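Local coordinates for protein tryparedoxin (Crithidia fasciculata, PDB 1O8X) that probably acts as a thioredoxin-like dithiol-disulfide oxidoreductase, relaying electrons from trypanothione to peroxidases in the parasite's defence against oxidative stress, at residues L4-L8 and L100-F104; F46-L50 and R128-V132; I109-I113 and T124-R128. The protein carries 1 engineered substitution. One frame throughout, in Å; residues are numbered along the deposited sequence.

Overall arrangement
The three contacts sit around the central mixed sheet of a thioredoxin fold. Contact 1 joins the N-terminal loop to the end of helix 94-103, while contact 2, on the opposite side of the chain's centre and about 21 Å from contact 1 between centres, packs helix 41-57 against helix 127-131. Contact 3 lies between them: its segment 109-113 meets F104 through I113, and F46 and L50 through P110 and L112. Contacts 2 and 3 share R128, and their centres are about 9 Å apart. Along the chain, contact 1 closes before contact 3 opens, whereas contacts 1 and 2 interlock. Strand 111-116 thus touches the packing of both, I113 on the side of contact 1 and L112 on that of contact 2.

Contact 1: residues L4-L8 and L100-F104; sequences LDKYL and LSKHF
Y7, H103 and F104 form an aromatic cluster that fastens the N-terminal loop to the C-terminal end of helix 94-103 and the residue that follows it, with L100 beside it. Y7 CG lies opposite the carbonyl carbon about the first side-chain bond (chi1 -58°), which carries the ring across to the helix although its CB starts out alongside. L100 meets the ring with its CD1 methyl, which comes within 3.6 Å of Y7 CD2 and also rests near the tyrosine CB. Farther out on the ring, F104 CZ approaches Y7 CE2 at 3.6 Å. These two rings are turned 30° from one another but slid apart, so they barely overlap. H103 closes the group: its NE2 comes to the edge of the tyrosine ring, 3.7 Å from Y7 CE2, and its CD2 lies over the centre of the F104 ring. The extended aliphatic chain of K6 crosses this imidazole at about a right angle, CE being 4.0 Å from H103 NE2. One water joins the polar ends, donating to Y7 OH at 2.9 Å and lying 2.8 Å from H103 NE2, with a weak, long bond from K6 NZ. Y7 OH is also bonded to G120 O, in the turn joining strands 111-116 and 122-124, and Y7 and F104 both rest on V115 and V122. The contact is therefore apolar around L100 and the F104 ring, and water-bridged where K6, Y7 and H103 bring their polar ends together, with no direct hydrogen bond between the segments.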
loop_
_atom_site.group_PDB
_atom_site.type_symbol
_atom_site.label_atom_id
_atom_site.label_comp_id
_atom_site.label_asym_id
_atom_site.label_seq_id
_atom_site.Cartn_x
_atom_site.Cartn_y
_atom_site.Cartn_z
ATOM N N LEU A 4 12.039 -6.356 -1.023
ATOM C CA LEU A 4 10.641 -6.679 -0.729
ATOM C C LEU A 4 10.377 -8.118 -0.288
ATOM O O LEU A 4 9.314 -8.409 0.267
ATOM C CB LEU A 4 9.743 -6.337 -1.917
ATOM C CG LEU A 4 9.596 -4.858 -2.286
ATOM C CD1 LEU A 4 8.692 -4.730 -3.492
ATOM C CD2 LEU A 4 9.066 -4.016 -1.114
ATOM N N ASP A 5 11.333 -9.014 -0.540
ATOM C CA ASP A 5 11.202 -10.409 -0.118
ATOM C C ASP A 5 10.972 -10.544 1.389
ATOM O O ASP A 5 10.258 -11.440 1.834
ATOM C CB ASP A 5 12.417 -11.231 -0.550
ATOM C CG ASP A 5 12.067 -12.686 -0.834
ATOM O OD1 ASP A 5 10.911 -12.973 -1.222
ATOM O OD2 ASP A 5 12.886 -13.619 -0.696
ATOM N N LYS A 6 11.573 -9.640 2.156
ATOM C CA LYS A 6 11.365 -9.549 3.598
ATOM C C LYS A 6 9.877 -9.406 3.966
ATOM O O LYS A 6 9.392 -10.031 4.915
ATOM C CB LYS A 6 12.156 -8.355 4.137
ATOM C CG LYS A 6 12.316 -8.314 5.634
ATOM C CD LYS A 6 12.843 -6.961 6.074
ATOM C CE LYS A 6 12.665 -6.779 7.568
ATOM N NZ LYS A 6 13.677 -5.848 8.127
ATOM N N TYR A 7 9.164 -8.581 3.200
ATOM C CA TYR A 7 7.781 -8.222 3.505
ATOM C C TYR A 7 6.771 -9.112 2.823
ATOM O O TYR A 7 5.699 -9.372 3.367
ATOM C CB TYR A 7 7.536 -6.776 3.082
ATOM C CG TYR A 7 8.469 -5.830 3.774
ATOM C CD1 TYR A 7 9.301 -4.991 3.050
ATOM C CD2 TYR A 7 8.540 -5.793 5.162
ATOM C CE1 TYR A 7 10.169 -4.125 3.689
ATOM C CE2 TYR A 7 9.391 -4.938 5.805
ATOM C CZ TYR A 7 10.215 -4.114 5.073
ATOM O OH TYR A 7 11.051 -3.264 5.752
ATOM N N LEU A 8 7.133 -9.557 1.624
ATOM C CA LEU A 8 6.297 -10.413 0.793
ATOM C C LEU A 8 7.111 -11.638 0.377
ATOM O O LEU A 8 7.501 -11.752 -0.790
ATOM C CB LEU A 8 5.819 -9.651 -0.453
ATOM C CG LEU A 8 5.191 -8.259 -0.291
ATOM C CD1 LEU A 8 5.203 -7.503 -1.612
ATOM C CD2 LEU A 8 3.778 -8.365 0.255
ATOM N N LEU A 100 2.584 -9.324 7.821
ATOM C CA LEU A 100 3.116 -7.987 7.564
ATOM C C LEU A 100 2.495 -6.944 8.505
ATOM O O LEU A 100 3.192 -6.050 9.014
ATOM C CB LEU A 100 2.863 -7.618 6.106
ATOM C CG LEU A 100 3.543 -6.344 5.621
ATOM C CD1 LEU A 100 5.057 -6.386 5.828
ATOM C CD2 LEU A 100 3.220 -6.092 4.158
ATOM N N SER A 101 1.189 -7.076 8.745
ATOM C CA SER A 101 0.483 -6.212 9.684
ATOM C C SER A 101 1.103 -6.328 11.070
ATOM O O SER A 101 1.315 -5.330 11.747
ATOM C CB SER A 101 -0.993 -6.596 9.739
ATOM O OG SER A 101 -1.610 -6.414 8.478
ATOM N N LYS A 102 1.430 -7.551 11.476
ATOM C CA LYS A 102 2.100 -7.756 12.749
ATOM C C LYS A 102 3.506 -7.153 12.738
ATOM O O LYS A 102 3.887 -6.458 13.674
ATOM C CB LYS A 102 2.138 -9.253 13.112
ATOM C CG LYS A 102 2.970 -9.536 14.343
ATOM C CD LYS A 102 2.898 -10.981 14.799
ATOM C CE LYS A 102 3.724 -11.140 16.057
ATOM N NZ LYS A 102 3.669 -12.520 16.625
ATOM N N HIS A 103 4.256 -7.390 11.666
ATOM C CA HIS A 103 5.624 -6.884 11.573
ATOM C C HIS A 103 5.690 -5.368 11.770
ATOM O O HIS A 103 6.583 -4.865 12.475
ATOM C CB HIS A 103 6.240 -7.253 10.229
ATOM C CG HIS A 103 7.616 -6.697 10.033
ATOM N ND1 HIS A 103 8.731 -7.199 10.673
ATOM C CD2 HIS A 103 8.047 -5.641 9.303
ATOM C CE1 HIS A 103 9.791 -6.496 10.319
ATOM N NE2 HIS A 103 9.404 -5.542 9.493
ATOM N N PHE A 104 4.746 -4.642 11.167
ATOM C CA PHE A 104 4.688 -3.186 11.300
ATOM C C PHE A 104 3.825 -2.678 12.429
ATOM O O PHE A 104 3.575 -1.481 12.523
ATOM C CB PHE A 104 4.231 -2.586 9.973
ATOM C CG PHE A 104 5.343 -2.454 9.002
ATOM C CD1 PHE A 104 5.308 -3.103 7.777
ATOM C CD2 PHE A 104 6.467 -1.688 9.347
ATOM C CE1 PHE A 104 6.418 -2.969 6.878
ATOM C CE2 PHE A 104 7.525 -1.544 8.489
ATOM C CZ PHE A 104 7.505 -2.195 7.262
HETATM O O HOH W 1 11.171 -3.622 8.620
#

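Contact 2: residues F46-L50 and R128-V132; sequences FTPQL and RATLV
F46, the first residue of 46-50, turns its ring to segment 128-132 and meets R128, L131 and V132. With CG trans to the backbone N (chi1 177°), the phenyl group is placed beneath R128 CG. That carbon sits squarely over one face, 4.0 Å from the centroid of the F46 ring and only 8° off its normal, a CH-pi contact. The arginine chain bends at its second torsion and runs past the phenylalanine in the opposite direction, bringing NH1 to 3.6 Å from F46 CD1. The guanidinium does not lie flat on the ring, since the two planes are 52° apart. At the ring's edge, V132 CG1 approaches in the plane, 3.6 Å from F46 CD1. The backbone oxygen R128 O lies above that plane on the arginine's side, 3.4 Å from F46 CE1. A turn later, Q49 stretches out beside V132, its OE1 touching V132 CG1 at 3.5 Å. The other end of that amide, NE2, is bonded to G45 O within its own helix, which anchors the group while its oxygen lies against the valine. L131 CD2 lies against the backbone of Q49, 3.9 Å from Q49 O. L50 completes the walk: its CD1 meets L131 CD1 at 3.7 Å, the two leucines crossing at about a right angle, with W86 and L112 beside L50. No hydrogen bond or salt bridge links the two segments. The helices are joined by van der Waals and CH-pi contacts, in which the arginine lays CG over the centre of the ring and holds NH1 above the ring plane on the same side, near CD1, its guanidinium tilted rather than stacked.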
loop_
_atom_site.group_PDB
_atom_site.type_symbol
_atom_site.label_atom_id
_atom_site.label_comp_id
_atom_site.label_asym_id
_atom_site.label_seq_id
_atom_site.Cartn_x
_atom_site.Cartn_y
_atom_site.Cartn_z
ATOM N N PHE A 46 -10.408 8.709 3.495
ATOM C CA PHE A 46 -8.971 8.753 3.232
ATOM C C PHE A 46 -8.614 8.268 1.826
ATOM O O PHE A 46 -7.779 8.876 1.141
ATOM C CB PHE A 46 -8.166 7.956 4.271
ATOM C CG PHE A 46 -6.703 7.942 3.976
ATOM C CD1 PHE A 46 -5.971 9.106 4.115
ATOM C CD2 PHE A 46 -6.071 6.797 3.497
ATOM C CE1 PHE A 46 -4.604 9.121 3.805
ATOM C CE2 PHE A 46 -4.704 6.810 3.198
ATOM C CZ PHE A 46 -3.982 7.979 3.355
ATOM N N THR A 47 -9.242 7.179 1.388
ATOM C CA THR A 47 -8.876 6.569 0.121
ATOM C C THR A 47 -8.900 7.542 -1.069
ATOM O O THR A 47 -7.952 7.542 -1.844
ATOM C CB THR A 47 -9.667 5.277 -0.145
ATOM O OG1 THR A 47 -9.430 4.361 0.923
ATOM C CG2 THR A 47 -9.107 4.549 -1.374
ATOM N N PRO A 48 -9.931 8.383 -1.235
ATOM C CA PRO A 48 -9.914 9.355 -2.346
ATOM C C PRO A 48 -8.751 10.353 -2.286
ATOM O O PRO A 48 -8.254 10.762 -3.326
ATOM C CB PRO A 48 -11.271 10.072 -2.215
ATOM C CG PRO A 48 -12.101 9.145 -1.425
ATOM C CD PRO A 48 -11.194 8.465 -0.479
ATOM N N GLN A 49 -8.320 10.728 -1.084
ATOM C CA GLN A 49 -7.165 11.617 -0.938
ATOM C C GLN A 49 -5.878 10.901 -1.380
ATOM O O GLN A 49 -5.011 11.496 -2.022
ATOM C CB GLN A 49 -7.065 12.130 0.493
ATOM C CG GLN A 49 -8.265 12.999 0.898
ATOM C CD GLN A 49 -8.239 13.344 2.367
ATOM O OE1 GLN A 49 -7.541 14.272 2.775
ATOM N NE2 GLN A 49 -8.989 12.592 3.172
ATOM N N LEU A 50 -5.766 9.610 -1.068
ATOM C CA LEU A 50 -4.622 8.827 -1.498
ATOM C C LEU A 50 -4.675 8.638 -3.019
ATOM O O LEU A 50 -3.634 8.727 -3.685
ATOM C CB LEU A 50 -4.571 7.494 -0.741
ATOM C CG LEU A 50 -3.454 6.543 -1.169
ATOM C CD1 LEU A 50 -2.066 7.162 -1.026
ATOM C CD2 LEU A 50 -3.551 5.286 -0.325
ATOM N N ARG A 128 -0.313 7.881 6.318
ATOM C CA ARG A 128 -1.760 8.101 6.367
ATOM C C ARG A 128 -2.083 9.414 7.081
ATOM O O ARG A 128 -3.066 10.069 6.744
ATOM C CB ARG A 128 -2.442 6.912 7.041
ATOM C CG ARG A 128 -3.936 7.047 7.289
ATOM C CD ARG A 128 -4.221 7.616 8.675
ATOM N NE ARG A 128 -5.631 7.682 8.985
ATOM C CZ ARG A 128 -6.456 8.582 8.489
ATOM N NH1 ARG A 128 -6.022 9.512 7.643
ATOM N NH2 ARG A 128 -7.740 8.550 8.833
ATOM N N ALA A 129 -1.283 9.774 8.090
ATOM C CA ALA A 129 -1.471 11.023 8.827
ATOM C C ALA A 129 -0.868 12.213 8.104
ATOM O O ALA A 129 -1.440 13.303 8.088
ATOM C CB ALA A 129 -0.864 10.892 10.231
ATOM N N THR A 130 0.312 12.029 7.515
ATOM C CA THR A 130 1.020 13.170 6.930
ATOM C C THR A 130 0.459 13.535 5.558
ATOM O O THR A 130 0.442 14.717 5.190
ATOM C CB THR A 130 2.527 12.901 6.832
ATOM O OG1 THR A 130 2.736 11.712 6.069
ATOM C CG2 THR A 130 3.137 12.618 8.219
ATOM N N LEU A 131 -0.019 12.547 4.808
ATOM C CA LEU A 131 -0.515 12.826 3.465
ATOM C C LEU A 131 -1.687 13.803 3.479
ATOM O O LEU A 131 -1.763 14.689 2.625
ATOM C CB LEU A 131 -0.864 11.526 2.755
ATOM C CG LEU A 131 -1.340 11.582 1.304
ATOM C CD1 LEU A 131 -0.913 10.309 0.580
ATOM C CD2 LEU A 131 -2.823 11.746 1.200
ATOM N N VAL A 132 -2.607 13.636 4.428
ATOM C CA VAL A 132 -3.800 14.486 4.428
ATOM C C VAL A 132 -3.458 15.947 4.709
ATOM O O VAL A 132 -4.223 16.839 4.350
ATOM C CB VAL A 132 -4.930 13.954 5.335
ATOM C CG1 VAL A 132 -5.353 12.560 4.924
ATOM C CG2 VAL A 132 -4.513 13.984 6.772
#

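Contact 3: residues I109-I113 and T124-R128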
loop_
_atom_site.group_PDB
_atom_site.type_symbol
_atom_site.label_atom_id
_atom_site.label_comp_id
_atom_site.label_asym_id
_atom_site.label_seq_id
_atom_site.Cartn_x
_atom_site.Cartn_y
_atom_site.Cartn_z
ATOM N N ILE A 109 -6.693 0.633 10.941
ATOM C CA ILE A 109 -6.660 1.002 9.538
ATOM C C ILE A 109 -7.558 2.236 9.355
ATOM O O ILE A 109 -8.492 2.464 10.136
ATOM C CB ILE A 109 -7.056 -0.197 8.646
ATOM C CG1 ILE A 109 -8.335 -0.880 9.138
ATOM C CG2 ILE A 109 -5.879 -1.192 8.593
ATOM C CD1 ILE A 109 -8.950 -1.775 8.095
ATOM N N PRO A 110 -7.310 3.056 8.342
ATOM C CA PRO A 110 -6.255 2.867 7.332
ATOM C C PRO A 110 -4.859 3.192 7.855
ATOM O O PRO A 110 -4.699 4.050 8.732
ATOM C CB PRO A 110 -6.648 3.877 6.242
ATOM C CG PRO A 110 -7.377 4.978 6.990
ATOM C CD PRO A 110 -8.118 4.274 8.102
ATOM N N THR A 111 -3.845 2.517 7.299
ATOM C CA THR A 111 -2.438 2.777 7.643
ATOM C C THR A 111 -1.652 2.699 6.348
ATOM O O THR A 111 -1.965 1.874 5.496
ATOM C CB THR A 111 -1.945 1.752 8.670
ATOM O OG1 THR A 111 -2.526 2.061 9.939
ATOM C CG2 THR A 111 -0.450 1.865 8.913
ATOM N N LEU A 112 -0.635 3.544 6.217
ATOM C CA LEU A 112 0.162 3.573 4.996
ATOM C C LEU A 112 1.635 3.604 5.382
ATOM O O LEU A 112 2.063 4.569 6.023
ATOM C CB LEU A 112 -0.247 4.819 4.207
ATOM C CG LEU A 112 0.177 5.038 2.766
ATOM C CD1 LEU A 112 -0.341 3.964 1.882
ATOM C CD2 LEU A 112 -0.333 6.380 2.302
ATOM N N ILE A 113 2.382 2.573 4.978
ATOM C CA ILE A 113 3.788 2.420 5.340
ATOM C C ILE A 113 4.636 2.351 4.094
ATOM O O ILE A 113 4.406 1.509 3.226
ATOM C CB ILE A 113 3.950 1.166 6.200
ATOM C CG1 ILE A 113 3.092 1.394 7.456
ATOM C CG2 ILE A 113 5.435 0.848 6.501
ATOM C CD1 ILE A 113 3.304 0.507 8.576
ATOM N N THR A 124 8.791 5.540 5.881
ATOM C CA THR A 124 7.799 6.238 6.702
ATOM C C THR A 124 6.746 5.268 7.191
ATOM O O THR A 124 6.336 4.362 6.465
ATOM C CB THR A 124 7.151 7.408 5.905
ATOM O OG1 THR A 124 6.195 8.090 6.737
ATOM C CG2 THR A 124 6.403 6.956 4.628
ATOM N N THR A 125 6.312 5.455 8.433
ATOM C CA THR A 125 5.217 4.640 8.956
ATOM C C THR A 125 3.961 5.464 9.189
ATOM O O THR A 125 2.961 4.938 9.675
ATOM C CB THR A 125 5.621 3.975 10.295
ATOM O OG1 THR A 125 6.117 4.990 11.186
ATOM C CG2 THR A 125 6.761 2.979 10.081
ATOM N N ARG A 126 4.019 6.748 8.851
ATOM C CA ARG A 126 2.978 7.702 9.253
ATOM C C ARG A 126 2.309 8.407 8.083
ATOM O O ARG A 126 1.623 9.420 8.275
ATOM C CB ARG A 126 3.572 8.740 10.197
ATOM C CG ARG A 126 4.154 8.179 11.479
ATOM C CD ARG A 126 5.558 8.742 11.807
ATOM N NE ARG A 126 5.602 10.174 11.548
ATOM C CZ ARG A 126 6.281 10.794 10.579
ATOM N NH1 ARG A 126 6.127 12.102 10.456
ATOM N NH2 ARG A 126 7.115 10.150 9.745
ATOM N N ALA A 127 2.470 7.858 6.873
ATOM C CA ALA A 127 1.991 8.528 5.678
ATOM C C ALA A 127 0.469 8.735 5.642
ATOM O O ALA A 127 -0.004 9.698 5.034
ATOM C CB ALA A 127 2.472 7.805 4.448
ATOM N N ARG A 128 -0.313 7.881 6.318
ATOM C CA ARG A 128 -1.760 8.101 6.367
ATOM C C ARG A 128 -2.083 9.414 7.081
ATOM O O ARG A 128 -3.066 10.069 6.744
ATOM C CB ARG A 128 -2.442 6.912 7.041
ATOM C CG ARG A 128 -3.936 7.047 7.289
ATOM C CD ARG A 128 -4.221 7.616 8.675
ATOM N NE ARG A 128 -5.631 7.682 8.985
ATOM C CZ ARG A 128 -6.456 8.582 8.489
ATOM N NH1 ARG A 128 -6.022 9.512 7.643
ATOM N NH2 ARG A 128 -7.740 8.550 8.833
HETATM O O HOH W 2 -6.085 5.373 10.672
HETATM O O HOH W 3 0.331 5.497 8.131
#
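T124 turns its carbonyl oxygen to I113, where T124 O and I113 CA come within 3.4 Å in a CA-H...O contact; I113 CG2 leans on the same oxygen. T124 OG1 accepts a weak bond from R126 N, of the N-cap residue, and is also bonded to W142 O. T125 continues past I113, its CA 4.2 Å from I113 CG1. The side chain of R126 starts away from 109-113, and NH2 forms a salt bridge with D144. At A127 the helix begins: A127 N gives a weak, bent bond to L112 O (3.4 Å, 132°). L112 CG lies trans to its own N (chi1 -168°), which sets CD2 against A127 CB at 3.8 Å. A water fills the corner, accepting from L112 N and R128 N and donating to T125 O, so strand, turn and helix start share one bridge. R128 then folds over P110. P110 CG lies over one face of its guanidinium, 3.8 Å from R128 NE, while a second water at the edge of that group accepts from R128 NE and donates to P110 O at 2.7 Å. The I109-P110 peptide is cis, the hallmark cis-proline of thioredoxin folds; I109 touches C40, whose disulfide partner is replaced here by the engineered A43. Strands 111-116 and 122-124 and helix 127-131 make up the C-terminal beta-beta-alpha unit of that fold.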